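Local coordinates for protein allergen Aed a 2 (Aedes aegypti, PDB 3DXL) that sequesters biogenic amines and leukotrienes released in the host response at mosquito bites, binding the two classes in separate pockets, and shows vasodilating activity, at residues P29-W34 / F276-N281; K35-E40 / P115-H120; P45-F50 / A108-Y113. All coordinates share one frame; numbering follows the deposited sequence.

Contact 1: residues P29-W34 / F276-N281. Unlike the reference sequence in segment 276-281: N281 (reference Lys).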
loop_
_atom_site.group_PDB
_atom_site.type_symbol
_atom_site.label_atom_id
_atom_site.label_comp_id
_atom_site.label_asym_id
_atom_site.label_seq_id
_atom_site.Cartn_x
_atom_site.Cartn_y
_atom_site.Cartn_z
ATOM N N PRO A 29 3.971 22.714 4.197
ATOM C CA PRO A 29 3.723 23.312 2.875
ATOM C C PRO A 29 3.833 22.321 1.707
ATOM O O PRO A 29 2.980 22.345 0.803
ATOM C CB PRO A 29 4.786 24.412 2.779
ATOM C CG PRO A 29 5.052 24.783 4.217
ATOM C CD PRO A 29 4.985 23.477 4.955
ATOM N N MET A 30 4.847 21.451 1.720
ATOM C CA MET A 30 4.977 20.462 0.654
ATOM C C MET A 30 3.814 19.472 0.664
ATOM O O MET A 30 3.230 19.192 -0.386
ATOM C CB MET A 30 6.327 19.745 0.712
ATOM C CG MET A 30 7.505 20.658 0.419
ATOM S SD MET A 30 8.735 19.865 -0.617
ATOM C CE MET A 30 10.243 20.654 -0.079
ATOM N N LEU A 31 3.465 18.970 1.845
ATOM C CA LEU A 31 2.351 18.043 1.967
ATOM C C LEU A 31 1.066 18.638 1.378
ATOM O O LEU A 31 0.344 17.959 0.643
ATOM C CB LEU A 31 2.155 17.647 3.433
ATOM C CG LEU A 31 0.931 16.791 3.757
ATOM C CD1 LEU A 31 0.925 15.459 3.020
ATOM C CD2 LEU A 31 0.847 16.571 5.261
ATOM N N ALA A 32 0.792 19.897 1.701
ATOM C CA ALA A 32 -0.423 20.569 1.238
ATOM C C ALA A 32 -0.523 20.620 -0.285
ATOM O O ALA A 32 -1.616 20.501 -0.840
ATOM C CB ALA A 32 -0.515 21.967 1.824
ATOM N N LYS A 33 0.615 20.816 -0.949
ATOM C CA LYS A 33 0.669 20.858 -2.409
ATOM C C LYS A 33 0.602 19.464 -3.015
ATOM O O LYS A 33 -0.230 19.195 -3.889
ATOM C CB LYS A 33 1.939 21.566 -2.871
ATOM C CG LYS A 33 1.911 23.068 -2.641
ATOM C CD LYS A 33 3.182 23.759 -3.124
ATOM C CE LYS A 33 4.286 23.727 -2.074
ATOM N NZ LYS A 33 5.368 24.712 -2.360
ATOM N N TRP A 34 1.475 18.568 -2.563
ATOM C CA TRP A 34 1.530 17.232 -3.149
ATOM C C TRP A 34 0.189 16.497 -3.054
ATOM O O TRP A 34 -0.212 15.809 -3.994
ATOM C CB TRP A 34 2.631 16.385 -2.511
ATOM C CG TRP A 34 4.029 16.932 -2.608
ATOM C CD1 TRP A 34 4.452 18.064 -3.267
ATOM C CD2 TRP A 34 5.199 16.355 -2.013
ATOM N NE1 TRP A 34 5.811 18.213 -3.109
ATOM C CE2 TRP A 34 6.295 17.179 -2.347
ATOM C CE3 TRP A 34 5.428 15.205 -1.243
ATOM C CZ2 TRP A 34 7.600 16.899 -1.923
ATOM C CZ3 TRP A 34 6.723 14.928 -0.821
ATOM C CH2 TRP A 34 7.793 15.769 -1.164
ATOM N N PHE A 276 -0.913 8.541 8.332
ATOM C CA PHE A 276 -0.453 8.481 9.737
ATOM C C PHE A 276 0.767 9.353 10.054
ATOM O O PHE A 276 0.769 10.103 11.033
ATOM C CB PHE A 276 -0.153 7.021 10.090
ATOM C CG PHE A 276 0.169 6.780 11.540
ATOM C CD1 PHE A 276 -0.844 6.493 12.445
ATOM C CD2 PHE A 276 1.485 6.803 11.991
ATOM C CE1 PHE A 276 -0.553 6.240 13.780
ATOM C CE2 PHE A 276 1.780 6.556 13.335
ATOM C CZ PHE A 276 0.757 6.276 14.221
ATOM N N ASN A 277 1.809 9.231 9.234
ATOM C CA ASN A 277 3.083 9.900 9.483
ATOM C C ASN A 277 3.309 11.176 8.690
ATOM O O ASN A 277 4.401 11.749 8.759
ATOM C CB ASN A 277 4.238 8.930 9.220
ATOM C CG ASN A 277 4.533 8.033 10.409
ATOM O OD1 ASN A 277 4.497 8.483 11.549
ATOM N ND2 ASN A 277 4.866 6.771 10.143
ATOM N N LEU A 278 2.303 11.629 7.944
ATOM C CA LEU A 278 2.552 12.713 6.991
ATOM C C LEU A 278 2.686 14.111 7.609
ATOM O O LEU A 278 3.664 14.801 7.328
ATOM C CB LEU A 278 1.586 12.679 5.801
ATOM C CG LEU A 278 1.547 11.360 5.025
ATOM C CD1 LEU A 278 0.741 11.526 3.747
ATOM C CD2 LEU A 278 2.930 10.837 4.715
ATOM N N PRO A 279 1.725 14.547 8.455
ATOM C CA PRO A 279 1.941 15.864 9.078
ATOM C C PRO A 279 3.279 15.953 9.833
ATOM O O PRO A 279 3.936 16.995 9.804
ATOM C CB PRO A 279 0.748 15.998 10.029
ATOM C CG PRO A 279 -0.314 15.152 9.400
ATOM C CD PRO A 279 0.440 13.958 8.879
ATOM N N LYS A 280 3.672 14.863 10.489
ATOM C CA LYS A 280 4.976 14.748 11.135
ATOM C C LYS A 280 5.183 13.294 11.495
ATOM O O LYS A 280 4.238 12.614 11.908
ATOM C CB LYS A 280 5.058 15.616 12.404
ATOM C CG LYS A 280 6.461 15.759 13.014
ATOM C CD LYS A 280 7.434 16.443 12.046
ATOM C CE LYS A 280 8.768 16.767 12.711
ATOM N NZ LYS A 280 9.750 17.361 11.747
ATOM N N ASN A 281 6.406 12.810 11.306
ATOM C CA ASN A 281 6.774 11.480 11.760
ATOM C C ASN A 281 6.347 11.312 13.219
ATOM O O ASN A 281 6.711 12.123 14.076
ATOM C CB ASN A 281 8.280 11.269 11.582
ATOM C CG ASN A 281 8.823 10.151 12.447
ATOM O OD1 ASN A 281 9.221 10.371 13.596
ATOM N ND2 ASN A 281 8.862 8.946 11.894
#
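L31 holds CG anti to its own amide nitrogen (chi1 174°), which sends its forked end off helix 27-34 toward L278; there CG lies beside the backbone N instead (chi1 -55°), and the two leucine side chains meet at roughly a right angle. The branches of L31 divide the work. CD1 rests on the root and one tip of L278, 4.0 Å from L278 CB. CD2 reaches past the side chain to the main chain, where it lies against the peptide link between L278 and P279, with L31 CD2 3.9 Å from L278 C. The ring of P279 adds a looser touch at the exposed margin, L31 CD2 to P279 CD being 4.5 Å.

Behind the pair, M17 of helix 6-20 touches both leucines, so that the apolar cluster draws on two helices and on the loop that follows helix 257-271. This loop belongs to the C-terminal part of the chain, whereas helix 27-34 lies in the N-terminal PBP/GOBP region, and the contact thus spans the junction between the two halves of the protein. The carbonyl oxygens of N277 and L278 are held by R27, which donates a hydrogen bond to each.

No hydrogen bond or salt bridge links the two segments themselves. With just 117 Å² buried, counting both sides, this is a small dispersion contact made largely by one leucine, and directional bonds from the loop to the N-terminal half come from R27 at its flank, with a weak one from N277 ND2 to E18 OE2.

Contact 2: residues K35-E40 / P115-H120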
loop_
_atom_site.group_PDB
_atom_site.type_symbol
_atom_site.label_atom_id
_atom_site.label_comp_id
_atom_site.label_asym_id
_atom_site.label_seq_id
_atom_site.Cartn_x
_atom_site.Cartn_y
_atom_site.Cartn_z
ATOM N N LYS A 35 -0.504 16.660 -1.929
ATOM C CA LYS A 35 -1.828 16.041 -1.736
ATOM C C LYS A 35 -2.805 16.422 -2.830
ATOM O O LYS A 35 -3.670 15.620 -3.194
ATOM C CB LYS A 35 -2.448 16.442 -0.398
ATOM C CG LYS A 35 -1.846 15.787 0.809
ATOM C CD LYS A 35 -2.747 15.968 2.025
ATOM C CE LYS A 35 -3.497 17.297 2.015
ATOM N NZ LYS A 35 -4.405 17.406 3.190
ATOM N N GLU A 36 -2.667 17.650 -3.323
ATOM C CA GLU A 36 -3.575 18.222 -4.313
ATOM C C GLU A 36 -3.058 18.063 -5.743
ATOM O O GLU A 36 -3.536 18.740 -6.664
ATOM C CB GLU A 36 -3.831 19.701 -3.996
ATOM C CG GLU A 36 -4.410 19.971 -2.595
ATOM C CD GLU A 36 -5.692 19.200 -2.301
ATOM O OE1 GLU A 36 -6.593 19.174 -3.166
ATOM O OE2 GLU A 36 -5.806 18.630 -1.193
ATOM N N TRP A 37 -2.091 17.164 -5.927
ATOM C CA TRP A 37 -1.502 16.899 -7.244
ATOM C C TRP A 37 -0.709 18.102 -7.789
ATOM O O TRP A 37 -0.558 18.274 -8.998
ATOM C CB TRP A 37 -2.578 16.413 -8.229
ATOM C CG TRP A 37 -3.020 14.992 -7.984
ATOM C CD1 TRP A 37 -3.606 14.483 -6.846
ATOM C CD2 TRP A 37 -2.911 13.901 -8.896
ATOM N NE1 TRP A 37 -3.860 13.145 -7.009
ATOM C CE2 TRP A 37 -3.441 12.757 -8.255
ATOM C CE3 TRP A 37 -2.407 13.773 -10.197
ATOM C CZ2 TRP A 37 -3.492 11.507 -8.880
ATOM C CZ3 TRP A 37 -2.453 12.537 -10.816
ATOM C CH2 TRP A 37 -2.985 11.413 -10.153
ATOM N N ILE A 38 -0.194 18.921 -6.875
ATOM C CA ILE A 38 0.665 20.040 -7.224
ATOM C C ILE A 38 2.091 19.619 -6.868
ATOM O O ILE A 38 2.471 19.603 -5.689
ATOM C CB ILE A 38 0.241 21.336 -6.485
ATOM C CG1 ILE A 38 -1.221 21.697 -6.796
ATOM C CG2 ILE A 38 1.151 22.491 -6.856
ATOM C CD1 ILE A 38 -1.787 22.812 -5.911
ATOM N N ASN A 39 2.859 19.241 -7.883
ATOM C CA ASN A 39 4.193 18.704 -7.647
ATOM C C ASN A 39 5.212 19.827 -7.609
ATOM O O ASN A 39 5.923 20.074 -8.581
ATOM C CB ASN A 39 4.549 17.648 -8.691
ATOM C CG ASN A 39 3.712 16.388 -8.556
ATOM O OD1 ASN A 39 3.189 16.081 -7.476
ATOM N ND2 ASN A 39 3.582 15.648 -9.650
ATOM N N GLU A 40 5.244 20.508 -6.466
ATOM C CA GLU A 40 6.059 21.692 -6.258
ATOM C C GLU A 40 6.674 21.629 -4.865
ATOM O O GLU A 40 6.095 21.001 -3.965
ATOM C CB GLU A 40 5.202 22.956 -6.381
ATOM C CG GLU A 40 4.715 23.240 -7.798
ATOM C CD GLU A 40 3.723 24.384 -7.878
ATOM O OE1 GLU A 40 3.468 25.054 -6.859
ATOM O OE2 GLU A 40 3.184 24.605 -8.984
ATOM N N PRO A 115 6.190 18.113 -17.545
ATOM C CA PRO A 115 5.323 18.708 -18.586
ATOM C C PRO A 115 4.060 17.891 -18.874
ATOM O O PRO A 115 2.997 18.467 -19.151
ATOM C CB PRO A 115 6.228 18.737 -19.827
ATOM C CG PRO A 115 7.614 18.786 -19.264
ATOM C CD PRO A 115 7.542 17.852 -18.064
ATOM N N VAL A 116 4.175 16.564 -18.790
ATOM C CA VAL A 116 3.043 15.676 -18.999
ATOM C C VAL A 116 2.060 15.796 -17.842
ATOM O O VAL A 116 0.857 15.883 -18.049
ATOM C CB VAL A 116 3.488 14.202 -19.174
ATOM C CG1 VAL A 116 2.281 13.277 -19.313
ATOM C CG2 VAL A 116 4.422 14.065 -20.378
ATOM N N HIS A 117 2.587 15.831 -16.618
ATOM C CA HIS A 117 1.754 16.024 -15.446
ATOM C C HIS A 117 0.876 17.272 -15.613
ATOM O O HIS A 117 -0.331 17.229 -15.402
ATOM C CB HIS A 117 2.630 16.141 -14.196
ATOM C CG HIS A 117 1.858 16.385 -12.943
ATOM N ND1 HIS A 117 1.084 15.414 -12.344
ATOM C CD2 HIS A 117 1.736 17.492 -12.175
ATOM C CE1 HIS A 117 0.521 15.915 -11.259
ATOM N NE2 HIS A 117 0.902 17.172 -11.133
ATOM N N LYS A 118 1.495 18.381 -16.003
ATOM C CA LYS A 118 0.773 19.640 -16.116
ATOM C C LYS A 118 -0.176 19.680 -17.320
ATOM O O LYS A 118 -1.304 20.158 -17.192
ATOM C CB LYS A 118 1.739 20.820 -16.121
ATOM C CG LYS A 118 2.538 20.967 -14.823
ATOM C CD LYS A 118 3.146 22.360 -14.676
ATOM C CE LYS A 118 4.157 22.640 -15.765
ATOM N NZ LYS A 118 4.866 23.917 -15.517
ATOM N N ALA A 119 0.266 19.116 -18.443
ATOM C CA ALA A 119 -0.527 19.137 -19.680
ATOM C C ALA A 119 -1.702 18.169 -19.610
ATOM O O ALA A 119 -2.660 18.299 -20.370
ATOM C CB ALA A 119 0.337 18.807 -20.857
ATOM N N HIS A 120 -1.618 17.188 -18.709
ATOM C CA HIS A 120 -2.647 16.156 -18.584
ATOM C C HIS A 120 -3.077 15.966 -17.143
ATOM O O HIS A 120 -3.467 14.865 -16.755
ATOM C CB HIS A 120 -2.157 14.851 -19.210
ATOM C CG HIS A 120 -1.793 15.009 -20.653
ATOM N ND1 HIS A 120 -2.719 14.903 -21.669
ATOM C CD2 HIS A 120 -0.613 15.312 -21.245
ATOM C CE1 HIS A 120 -2.124 15.145 -22.826
ATOM N NE2 HIS A 120 -0.849 15.396 -22.597
#
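H117 projects from helix 106-119 into the turn after helix 27-34, and its imidazole is gripped there in two ways. At the ring edge, H117 NE2 donates to W37 O over 2.8 Å with an N-H...O angle of 151°. The oxygen lies almost in the imidazole plane, whereas the donor stands 39° out of the carbonyl plane and so misses the lone-pair directions. Over one ring face sits the amide of N39: ND2 is centred 3.4 Å above the H117 plane, and the two planes are 21° apart, a nearly parallel amide-on-ring arrangement rather than a hydrogen bond. CG of H117 lies anti to the backbone N, which directs the ring at the 35-40 segment.

W37, at positive phi, is the C-prime residue of the Schellman motif that closes helix 27-34, and N39 centres an inverse gamma turn just beyond it. The helix ending thus presents the W37 carbonyl, which also accepts a bond from K121 NZ.

Away from the imidazole the two segments touch more sparsely. The indole of W37, a leukotriene E4 binding residue, meets H117 obliquely through one atom, W37 CE3 to H117 CE1 at 3.8 Å; it packs mostly on F128, on F13, whose ring it meets at a steep angle, and on K125, its cation-pi partner. N39 OD1 is hydrogen-bonded to a glycerol, probably from the crystallisation liquor. Toward the solvent-exposed flank, E40 and K118 bear opposite charges but do not pair, E40 OE2 lying 6.8 Å from K118 NZ.

Contact 3: residues P45-F50 / A108-Y113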
loop_
_atom_site.group_PDB
_atom_site.type_symbol
_atom_site.label_atom_id
_atom_site.label_comp_id
_atom_site.label_asym_id
_atom_site.label_seq_id
_atom_site.Cartn_x
_atom_site.Cartn_y
_atom_site.Cartn_z
ATOM N N PRO A 45 14.834 18.452 -4.370
ATOM C CA PRO A 45 15.078 17.006 -4.447
ATOM C C PRO A 45 13.948 16.170 -3.815
ATOM O O PRO A 45 13.648 15.094 -4.315
ATOM C CB PRO A 45 16.403 16.827 -3.692
ATOM C CG PRO A 45 17.074 18.164 -3.815
ATOM C CD PRO A 45 15.973 19.172 -3.762
ATOM N N ALA A 46 13.317 16.675 -2.758
ATOM C CA ALA A 46 12.221 15.948 -2.125
ATOM C C ALA A 46 11.047 15.768 -3.098
ATOM O O ALA A 46 10.519 14.670 -3.245
ATOM C CB ALA A 46 11.781 16.657 -0.872
ATOM N N THR A 47 10.679 16.837 -3.802
ATOM C CA THR A 47 9.594 16.769 -4.774
ATOM C C THR A 47 9.948 15.825 -5.909
ATOM O O THR A 47 9.121 15.034 -6.372
ATOM C CB THR A 47 9.308 18.157 -5.347
ATOM O OG1 THR A 47 9.031 19.052 -4.271
ATOM C CG2 THR A 47 8.122 18.124 -6.303
ATOM N N GLN A 48 11.191 15.915 -6.356
ATOM C CA GLN A 48 11.646 15.093 -7.464
ATOM C C GLN A 48 11.583 13.607 -7.124
ATOM O O GLN A 48 11.100 12.799 -7.917
ATOM C CB GLN A 48 13.052 15.505 -7.884
ATOM C CG GLN A 48 13.088 16.927 -8.424
ATOM C CD GLN A 48 14.466 17.542 -8.430
ATOM O OE1 GLN A 48 15.475 16.868 -8.227
ATOM N NE2 GLN A 48 14.512 18.851 -8.669
ATOM N N CYS A 49 12.049 13.245 -5.931
ATOM C CA CYS A 49 12.026 11.841 -5.537
ATOM C C CYS A 49 10.626 11.355 -5.202
ATOM O O CYS A 49 10.307 10.197 -5.455
ATOM C CB CYS A 49 12.991 11.565 -4.387
ATOM S SG CYS A 49 14.726 11.574 -4.906
ATOM N N PHE A 50 9.792 12.234 -4.650
ATOM C CA PHE A 50 8.371 11.917 -4.472
ATOM C C PHE A 50 7.738 11.552 -5.821
ATOM O O PHE A 50 7.065 10.529 -5.958
ATOM C CB PHE A 50 7.614 13.097 -3.848
ATOM C CG PHE A 50 6.114 12.982 -3.961
ATOM C CD1 PHE A 50 5.424 11.969 -3.297
ATOM C CD2 PHE A 50 5.379 13.883 -4.738
ATOM C CE1 PHE A 50 4.044 11.844 -3.421
ATOM C CE2 PHE A 50 3.995 13.771 -4.848
ATOM C CZ PHE A 50 3.327 12.746 -4.191
ATOM N N ALA A 108 16.007 13.493 -13.151
ATOM C CA ALA A 108 15.770 13.242 -14.571
ATOM C C ALA A 108 14.349 12.749 -14.840
ATOM O O ALA A 108 13.675 13.234 -15.759
ATOM C CB ALA A 108 16.801 12.267 -15.122
ATOM N N VAL A 109 13.891 11.794 -14.032
ATOM C CA VAL A 109 12.545 11.258 -14.158
ATOM C C VAL A 109 11.514 12.359 -13.936
ATOM O O VAL A 109 10.576 12.519 -14.732
ATOM C CB VAL A 109 12.313 10.078 -13.180
ATOM C CG1 VAL A 109 10.855 9.627 -13.197
ATOM C CG2 VAL A 109 13.235 8.919 -13.536
ATOM N N PHE A 110 11.696 13.130 -12.867
ATOM C CA PHE A 110 10.760 14.198 -12.555
ATOM C C PHE A 110 10.705 15.247 -13.664
ATOM O O PHE A 110 9.623 15.651 -14.080
ATOM C CB PHE A 110 11.086 14.861 -11.219
ATOM C CG PHE A 110 10.063 15.854 -10.802
ATOM C CD1 PHE A 110 8.958 15.462 -10.055
ATOM C CD2 PHE A 110 10.166 17.183 -11.201
ATOM C CE1 PHE A 110 7.991 16.380 -9.688
ATOM C CE2 PHE A 110 9.204 18.109 -10.847
ATOM C CZ PHE A 110 8.114 17.712 -10.083
ATOM N N LYS A 111 11.874 15.692 -14.122
ATOM C CA LYS A 111 11.940 16.741 -15.134
ATOM C C LYS A 111 11.244 16.303 -16.426
ATOM O O LYS A 111 10.534 17.091 -17.044
ATOM C CB LYS A 111 13.399 17.133 -15.380
ATOM C CG LYS A 111 13.602 18.199 -16.447
ATOM C CD LYS A 111 15.066 18.611 -16.537
ATOM C CE LYS A 111 15.326 19.522 -17.738
ATOM N NZ LYS A 111 15.189 18.802 -19.037
ATOM N N ALA A 112 11.436 15.045 -16.813
ATOM C CA ALA A 112 10.834 14.513 -18.038
ATOM C C ALA A 112 9.316 14.433 -17.950
ATOM O O ALA A 112 8.611 14.771 -18.906
ATOM C CB ALA A 112 11.409 13.152 -18.369
ATOM N N TYR A 113 8.813 13.985 -16.801
ATOM C CA TYR A 113 7.382 13.799 -16.632
ATOM C C TYR A 113 6.606 15.081 -16.318
ATOM O O TYR A 113 5.429 15.172 -16.637
ATOM C CB TYR A 113 7.085 12.712 -15.572
ATOM C CG TYR A 113 5.613 12.378 -15.482
ATOM C CD1 TYR A 113 5.008 11.537 -16.421
ATOM C CD2 TYR A 113 4.818 12.917 -14.474
ATOM C CE1 TYR A 113 3.656 11.246 -16.359
ATOM C CE2 TYR A 113 3.464 12.636 -14.407
ATOM C CZ TYR A 113 2.886 11.796 -15.352
ATOM O OH TYR A 113 1.541 11.527 -15.287
#
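F110 lays its benzyl group against one side of helix 45-58, meeting T47 and Q48. The methyl of T47 touches the far end of the ring, T47 CG2 to F110 CZ being 3.8 Å. Nearer the ring's root the partner is Q48: its CA lies 3.8 Å from F110 CD1, and its CB and CG cross F110 CB and CG at about a right angle, with Q48 CB 3.9 Å from F110 CB. The backbone carbonyl of T47 also approaches the ring obliquely, T47 O to F110 CD1 measuring 3.7 Å, as a van der Waals neighbour. The close approach of the backbones, 5.2 Å between Q48 CA and F110 CA, lets the aromatic ring rest directly on main-chain atoms.

In T47, CG2 lies anti to the backbone N while OG1 stands beside it (chi1 -56°), an arrangement that gives the methyl to F110 and the hydroxyl to P41 O. Q48 likewise keeps its aliphatic carbons for the phenylalanine, and the amide at the end of its extended chain donates through NE2 to V42 O. Both polar ends are therefore tied to the loop leading into helix 45-58.

Farther out, N39 touches F110 as well, while W34 and M30 of helix 27-34 pack against T47. On the same two helices, the C49-C106 disulfide fastens helix 45-58 to the start of helix 106-119, one of the covalent cross-links of this PBP/GOBP unit.

No hydrogen bond joins the two segments: adhesion here is apolar, with dispersion between the ring, the methyl and methylene groups and the helix backbone, while the loop carbonyls of P41 and V42 take up T47 OG1 and Q48 NE2 and the disulfide adds a covalent restraint.

How the contacts relate
Contacts 2 and 3, with centres 11 Å apart, both use helix 106-119, and N39 of contact 2 also touches contact 3, its carbonyl oxygen lying 3.6 Å from F110 CZ. W34, in the helical segment of contact 1 though not itself touching 276-281, links that segment to the other two contacts: its NE1 probably donates to E40 O (2.9 Å), and its indole stacks on F50. Contact 1 is about 17 Å from each of the others, centre to centre, and encloses both along the chain. The leukotriene E4 site comes nearest at contact 2, which contains W37; the W37 side chain is about 4 Å from G130, whereas L31 and F110 are each about 11 Å from W37, side chain to side chain.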